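Local coordinates for hypothetical protein PH0226 (Pyrococcus horikoshii, PDB 1VE3), which binds S-adenosylmethionine and probably transfers its methyl group to a substrate that remains unidentified, at residues S53-D67 with Y79-G92. Sequence-based numbering, arbitrary orientation.
With SAM (S-adenosylmethionine), chain C.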
loop_
_atom_site.group_PDB
_atom_site.type_symbol
_atom_site.label_atom_id
_atom_site.label_comp_id
_atom_site.label_asym_id
_atom_site.label_seq_id
_atom_site.Cartn_x
_atom_site.Cartn_y
_atom_site.Cartn_z
ATOM N N SER A 53 -9.050 6.329 -9.872
ATOM C CA SER A 53 -9.281 7.102 -11.080
ATOM C C SER A 53 -7.939 7.256 -11.800
ATOM O O SER A 53 -7.806 6.894 -12.965
ATOM C CB SER A 53 -9.861 8.473 -10.729
ATOM O OG SER A 53 -11.174 8.347 -10.213
ATOM N N PHE A 54 -6.942 7.778 -11.089
ATOM C CA PHE A 54 -5.615 7.965 -11.660
ATOM C C PHE A 54 -5.100 6.650 -12.231
ATOM O O PHE A 54 -4.486 6.623 -13.295
ATOM C CB PHE A 54 -4.653 8.501 -10.596
ATOM C CG PHE A 54 -5.123 9.770 -9.951
ATOM C CD1 PHE A 54 -5.554 10.839 -10.734
ATOM C CD2 PHE A 54 -5.181 9.889 -8.566
ATOM C CE1 PHE A 54 -6.041 12.000 -10.153
ATOM C CE2 PHE A 54 -5.669 11.052 -7.970
ATOM C CZ PHE A 54 -6.102 12.111 -8.768
ATOM N N LEU A 55 -5.355 5.555 -11.529
ATOM C CA LEU A 55 -4.912 4.251 -12.011
ATOM C C LEU A 55 -5.511 3.944 -13.387
ATOM O O LEU A 55 -4.797 3.541 -14.306
ATOM C CB LEU A 55 -5.314 3.150 -11.034
ATOM C CG LEU A 55 -5.008 1.736 -11.519
ATOM C CD1 LEU A 55 -3.504 1.565 -11.635
ATOM C CD2 LEU A 55 -5.598 0.717 -10.552
ATOM N N LEU A 56 -6.823 4.128 -13.526
ATOM C CA LEU A 56 -7.490 3.859 -14.797
ATOM C C LEU A 56 -7.051 4.842 -15.871
ATOM O O LEU A 56 -6.862 4.464 -17.028
ATOM C CB LEU A 56 -9.015 3.917 -14.643
ATOM C CG LEU A 56 -9.705 2.778 -13.881
ATOM C CD1 LEU A 56 -11.220 2.909 -14.041
ATOM C CD2 LEU A 56 -9.238 1.432 -14.421
ATOM N N GLU A 57 -6.896 6.103 -15.486
ATOM C CA GLU A 57 -6.467 7.134 -16.421
ATOM C C GLU A 57 -5.118 6.785 -17.049
ATOM O O GLU A 57 -4.883 7.079 -18.219
ATOM C CB GLU A 57 -6.352 8.484 -15.715
ATOM C CG GLU A 57 -5.795 9.581 -16.609
ATOM C CD GLU A 57 -5.346 10.795 -15.828
ATOM O OE1 GLU A 57 -4.484 10.640 -14.937
ATOM O OE2 GLU A 57 -5.849 11.905 -16.103
ATOM N N ASP A 58 -4.234 6.161 -16.276
ATOM C CA ASP A 58 -2.917 5.790 -16.789
ATOM C C ASP A 58 -2.995 4.580 -17.709
ATOM O O ASP A 58 -2.078 4.322 -18.491
ATOM C CB ASP A 58 -1.950 5.492 -15.640
ATOM C CG ASP A 58 -1.816 6.652 -14.676
ATOM O OD1 ASP A 58 -1.977 7.814 -15.112
ATOM O OD2 ASP A 58 -1.537 6.401 -13.484
ATOM N N TYR A 59 -4.087 3.831 -17.607
ATOM C CA TYR A 59 -4.282 2.655 -18.442
ATOM C C TYR A 59 -5.002 3.029 -19.732
ATOM O O TYR A 59 -5.387 2.163 -20.520
ATOM C CB TYR A 59 -5.075 1.595 -17.680
ATOM C CG TYR A 59 -4.209 0.630 -16.906
ATOM C CD1 TYR A 59 -3.472 -0.354 -17.564
ATOM C CD2 TYR A 59 -4.130 0.693 -15.519
ATOM C CE1 TYR A 59 -2.682 -1.254 -16.860
ATOM C CE2 TYR A 59 -3.343 -0.200 -14.802
ATOM C CZ TYR A 59 -2.622 -1.174 -15.477
ATOM O OH TYR A 59 -1.857 -2.078 -14.768
ATOM N N GLY A 60 -5.184 4.328 -19.936
ATOM C CA GLY A 60 -5.838 4.800 -21.140
ATOM C C GLY A 60 -7.354 4.849 -21.089
ATOM O O GLY A 60 -8.015 4.466 -22.050
ATOM N N PHE A 61 -7.905 5.312 -19.972
ATOM C CA PHE A 61 -9.352 5.428 -19.820
ATOM C C PHE A 61 -9.733 6.886 -19.609
ATOM O O PHE A 61 -8.958 7.665 -19.056
ATOM C CB PHE A 61 -9.834 4.616 -18.617
ATOM C CG PHE A 61 -9.920 3.142 -18.867
ATOM C CD1 PHE A 61 -11.042 2.593 -19.475
ATOM C CD2 PHE A 61 -8.880 2.299 -18.492
ATOM C CE1 PHE A 61 -11.131 1.227 -19.705
ATOM C CE2 PHE A 61 -8.957 0.932 -18.717
ATOM C CZ PHE A 61 -10.087 0.392 -19.326
ATOM N N GLU A 62 -10.927 7.253 -20.065
ATOM C CA GLU A 62 -11.437 8.609 -19.894
ATOM C C GLU A 62 -12.191 8.525 -18.569
ATOM O O GLU A 62 -13.258 7.905 -18.494
ATOM C CB GLU A 62 -12.385 8.960 -21.043
ATOM C CG GLU A 62 -12.929 10.375 -20.991
ATOM C CD GLU A 62 -13.863 10.680 -22.142
ATOM O OE1 GLU A 62 -14.419 11.799 -22.176
ATOM O OE2 GLU A 62 -14.043 9.802 -23.012
ATOM N N VAL A 63 -11.646 9.155 -17.531
ATOM C CA VAL A 63 -12.240 9.062 -16.199
ATOM C C VAL A 63 -12.953 10.257 -15.582
ATOM O O VAL A 63 -12.512 11.402 -15.689
ATOM C CB VAL A 63 -11.174 8.590 -15.182
ATOM C CG1 VAL A 63 -11.820 8.316 -13.835
ATOM C CG2 VAL A 63 -10.475 7.355 -15.711
ATOM N N VAL A 64 -14.060 9.958 -14.911
ATOM C CA VAL A 64 -14.849 10.957 -14.207
ATOM C C VAL A 64 -15.066 10.439 -12.787
ATOM O O VAL A 64 -15.588 9.338 -12.591
ATOM C CB VAL A 64 -16.221 11.165 -14.858
ATOM C CG1 VAL A 64 -16.971 12.256 -14.123
ATOM C CG2 VAL A 64 -16.051 11.524 -16.329
ATOM N N GLY A 65 -14.654 11.228 -11.801
ATOM C CA GLY A 65 -14.809 10.818 -10.417
ATOM C C GLY A 65 -15.865 11.622 -9.683
ATOM O O GLY A 65 -15.850 12.854 -9.716
ATOM N N VAL A 66 -16.771 10.923 -9.004
ATOM C CA VAL A 66 -17.851 11.567 -8.262
ATOM C C VAL A 66 -17.904 11.131 -6.792
ATOM O O VAL A 66 -17.865 9.946 -6.493
ATOM C CB VAL A 66 -19.225 11.244 -8.916
ATOM C CG1 VAL A 66 -20.361 11.871 -8.108
ATOM C CG2 VAL A 66 -19.246 11.750 -10.355
ATOM N N ASP A 67 -18.001 12.093 -5.879
ATOM C CA ASP A 67 -18.083 11.792 -4.447
ATOM C C ASP A 67 -18.917 12.884 -3.787
ATOM O O ASP A 67 -18.932 14.026 -4.251
ATOM C CB ASP A 67 -16.689 11.728 -3.813
ATOM C CG ASP A 67 -16.690 11.017 -2.454
ATOM O OD1 ASP A 67 -17.242 11.562 -1.475
ATOM O OD2 ASP A 67 -16.133 9.902 -2.368
ATOM N N TYR A 79 -4.388 16.020 -5.789
ATOM C CA TYR A 79 -3.637 14.849 -6.238
ATOM C C TYR A 79 -3.547 14.864 -7.754
ATOM O O TYR A 79 -2.515 14.520 -8.328
ATOM C CB TYR A 79 -4.307 13.547 -5.784
ATOM C CG TYR A 79 -3.973 13.147 -4.365
ATOM C CD1 TYR A 79 -2.646 12.972 -3.965
ATOM C CD2 TYR A 79 -4.977 12.938 -3.422
ATOM C CE1 TYR A 79 -2.327 12.595 -2.660
ATOM C CE2 TYR A 79 -4.670 12.561 -2.114
ATOM C CZ TYR A 79 -3.343 12.392 -1.739
ATOM O OH TYR A 79 -3.032 12.007 -0.450
ATOM N N ALA A 80 -4.640 15.262 -8.396
ATOM C CA ALA A 80 -4.694 15.329 -9.850
ATOM C C ALA A 80 -3.732 16.406 -10.335
ATOM O O ALA A 80 -3.089 16.259 -11.376
ATOM C CB ALA A 80 -6.112 15.645 -10.305
ATOM N N LYS A 81 -3.638 17.488 -9.571
ATOM C CA LYS A 81 -2.751 18.589 -9.922
ATOM C C LYS A 81 -1.303 18.111 -9.847
ATOM O O LYS A 81 -0.550 18.224 -10.816
ATOM C CB LYS A 81 -2.969 19.763 -8.965
ATOM C CG LYS A 81 -2.411 21.089 -9.452
ATOM C CD LYS A 81 -2.720 22.204 -8.460
ATOM C CE LYS A 81 -2.346 23.579 -9.005
ATOM N NZ LYS A 81 -0.902 23.690 -9.348
ATOM N N SER A 82 -0.925 17.558 -8.698
ATOM C CA SER A 82 0.435 17.070 -8.499
ATOM C C SER A 82 0.810 15.964 -9.479
ATOM O O SER A 82 1.975 15.829 -9.849
ATOM C CB SER A 82 0.617 16.567 -7.064
ATOM O OG SER A 82 -0.245 15.482 -6.787
ATOM N N ARG A 83 -0.170 15.170 -9.899
ATOM C CA ARG A 83 0.104 14.097 -10.847
ATOM C C ARG A 83 -0.178 14.535 -12.275
ATOM O O ARG A 83 -0.017 13.752 -13.210
ATOM C CB ARG A 83 -0.729 12.851 -10.521
ATOM C CG ARG A 83 -0.305 12.138 -9.249
ATOM C CD ARG A 83 -0.874 10.737 -9.195
ATOM N NE ARG A 83 -0.396 10.001 -8.031
ATOM C CZ ARG A 83 -0.687 8.728 -7.785
ATOM N NH1 ARG A 83 -1.452 8.050 -8.629
ATOM N NH2 ARG A 83 -0.221 8.137 -6.692
ATOM N N GLU A 84 -0.591 15.789 -12.440
ATOM C CA GLU A 84 -0.905 16.316 -13.763
ATOM C C GLU A 84 -1.871 15.367 -14.467
ATOM O O GLU A 84 -1.571 14.811 -15.520
ATOM C CB GLU A 84 0.384 16.494 -14.573
ATOM C CG GLU A 84 1.185 17.721 -14.146
ATOM C CD GLU A 84 2.576 17.774 -14.752
ATOM O OE1 GLU A 84 3.198 18.861 -14.702
ATOM O OE2 GLU A 84 3.050 16.736 -15.267
ATOM N N SER A 85 -3.037 15.198 -13.854
ATOM C CA SER A 85 -4.080 14.317 -14.356
ATOM C C SER A 85 -5.231 15.105 -14.969
ATOM O O SER A 85 -5.526 16.227 -14.546
ATOM C CB SER A 85 -4.610 13.451 -13.209
ATOM O OG SER A 85 -5.641 12.585 -13.645
ATOM N N ASN A 86 -5.881 14.506 -15.962
ATOM C CA ASN A 86 -7.011 15.132 -16.639
ATOM C C ASN A 86 -8.345 14.573 -16.152
ATOM O O ASN A 86 -9.391 14.825 -16.753
ATOM C CB ASN A 86 -6.896 14.938 -18.152
ATOM C CG ASN A 86 -5.722 15.685 -18.745
ATOM O OD1 ASN A 86 -5.627 16.908 -18.629
ATOM N ND2 ASN A 86 -4.818 14.953 -19.386
ATOM N N VAL A 87 -8.305 13.806 -15.068
ATOM C CA VAL A 87 -9.519 13.234 -14.499
ATOM C C VAL A 87 -10.348 14.352 -13.880
ATOM O O VAL A 87 -9.835 15.147 -13.091
ATOM C CB VAL A 87 -9.200 12.196 -13.400
ATOM C CG1 VAL A 87 -10.489 11.674 -12.788
ATOM C CG2 VAL A 87 -8.389 11.054 -13.982
ATOM N N GLU A 88 -11.624 14.417 -14.248
ATOM C CA GLU A 88 -12.514 15.438 -13.716
ATOM C C GLU A 88 -13.274 14.935 -12.500
ATOM O O GLU A 88 -13.999 13.942 -12.573
ATOM C CB GLU A 88 -13.527 15.895 -14.765
ATOM C CG GLU A 88 -14.620 16.774 -14.165
ATOM C CD GLU A 88 -15.563 17.357 -15.197
ATOM O OE1 GLU A 88 -16.157 16.580 -15.977
ATOM O OE2 GLU A 88 -15.711 18.597 -15.218
ATOM N N PHE A 89 -13.113 15.639 -11.387
ATOM C CA PHE A 89 -13.787 15.281 -10.153
ATOM C C PHE A 89 -14.975 16.195 -9.925
ATOM O O PHE A 89 -14.873 17.416 -10.058
ATOM C CB PHE A 89 -12.814 15.370 -8.980
ATOM C CG PHE A 89 -11.721 14.354 -9.042
ATOM C CD1 PHE A 89 -12.003 13.005 -8.862
ATOM C CD2 PHE A 89 -10.413 14.737 -9.316
ATOM C CE1 PHE A 89 -10.994 12.050 -8.953
ATOM C CE2 PHE A 89 -9.396 13.789 -9.409
ATOM C CZ PHE A 89 -9.685 12.446 -9.229
ATOM N N ILE A 90 -16.107 15.588 -9.586
ATOM C CA ILE A 90 -17.328 16.339 -9.346
ATOM C C ILE A 90 -17.953 15.921 -8.029
ATOM O O ILE A 90 -17.974 14.739 -7.695
ATOM C CB ILE A 90 -18.363 16.094 -10.463
ATOM C CG1 ILE A 90 -17.749 16.409 -11.824
ATOM C CG2 ILE A 90 -19.587 16.963 -10.233
ATOM C CD1 ILE A 90 -18.670 16.097 -12.992
ATOM N N VAL A 91 -18.460 16.896 -7.286
ATOM C CA VAL A 91 -19.110 16.626 -6.014
ATOM C C VAL A 91 -20.559 16.265 -6.318
ATOM O O VAL A 91 -21.363 17.136 -6.666
ATOM C CB VAL A 91 -19.076 17.862 -5.097
ATOM C CG1 VAL A 91 -19.821 17.575 -3.811
ATOM C CG2 VAL A 91 -17.635 18.239 -4.787
ATOM N N GLY A 92 -20.888 14.980 -6.200
ATOM C CA GLY A 92 -22.242 14.538 -6.481
ATOM C C GLY A 92 -22.733 13.407 -5.596
ATOM O O GLY A 92 -21.974 12.834 -4.811
HETATM N N SAM C . -13.924 4.343 -3.937
HETATM C CA SAM C . -13.108 4.915 -2.827
HETATM C C SAM C . -11.778 4.169 -2.738
HETATM O O SAM C . -10.757 4.820 -2.483
HETATM O OXT SAM C . -11.841 2.915 -2.933
HETATM C CB SAM C . -13.866 4.727 -1.553
HETATM C CG SAM C . -13.517 5.680 -0.520
HETATM S SD SAM C . -14.431 5.466 1.059
HETATM C CE SAM C . -14.030 3.936 1.627
HETATM C "C5'" SAM C . -16.165 5.639 0.616
HETATM C "C4'" SAM C . -16.623 7.035 -0.056
HETATM O "O4'" SAM C . -18.061 6.979 -0.354
HETATM C "C3'" SAM C . -16.528 8.227 0.884
HETATM O "O3'" SAM C . -15.415 8.962 0.169
HETATM C "C2'" SAM C . -17.734 9.092 0.759
HETATM O "O2'" SAM C . -17.698 10.484 0.699
HETATM C "C1'" SAM C . -18.469 8.329 -0.406
HETATM N N9 SAM C . -19.931 8.439 -0.321
HETATM C C8 SAM C . -20.835 8.181 0.709
HETATM N N7 SAM C . -22.085 8.405 0.386
HETATM C C5 SAM C . -22.026 8.831 -0.905
HETATM C C6 SAM C . -23.027 9.252 -1.886
HETATM N N6 SAM C . -24.341 9.282 -1.606
HETATM N N1 SAM C . -22.611 9.646 -3.176
HETATM C C2 SAM C . -21.278 9.629 -3.499
HETATM N N3 SAM C . -20.269 9.257 -2.663
HETATM C C4 SAM C . -20.698 8.863 -1.371
#
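Strands 62-67 and 88-91, joined through helix 70-82, form a beta-alpha-beta unit of the Rossmann-like methyltransferase fold, and D67 at the end of the first strand holds S-adenosylmethionine. The strands run parallel, with axes 23° apart. G65 N donates to E88 O (2.9 Å), I90 N to G65 O, D67 N to I90 O, and G92 N to D67 O. D67 OD2 accepts the ribose O3' at 2.8 Å and OD1 accepts O2' in a very short bond: a carboxylate, with two acceptor oxygens, suits a ribose diol. Backbone N-H groups of G48 and S69 also bond to this carboxylate. G65, without a side chain, leaves room for the F89 ring, whose CD1 lies 3.9 Å from G65 CA.

From helix 51-58, F54 packs against helix 70-82 and strand 88-91. With chi1 at -56°, its CG lies anti to the carbonyl carbon and the ring reaches across to helix 70-82. CE1 meets A80 CB at 3.6 Å, a methyl small enough to admit a ring, while CZ touches F89 CZ at 3.6 Å, the ring planes 78° apart. V87 CG1 lies over one face of the F89 ring, offset toward its rim, and also packs on V63 CG1.

The extended side chain of E57 reaches from helix 51-58 to the loop at 85-87, where N86 N donates to E57 OE2 at 2.6 Å, nearly along the C-O axis; a long acid suits this span to a backbone N-H.

S53 OG hydrogen-bonds to D44 OD2 of strand 41-45, which pairs with the other edge of strand 62-67. Strand 88-91 is outermost in the chain's main sheet; helix 70-82 packs against it through A76 and F89, while R83 NE forms a salt bridge with E173 OE1 of the second subunit.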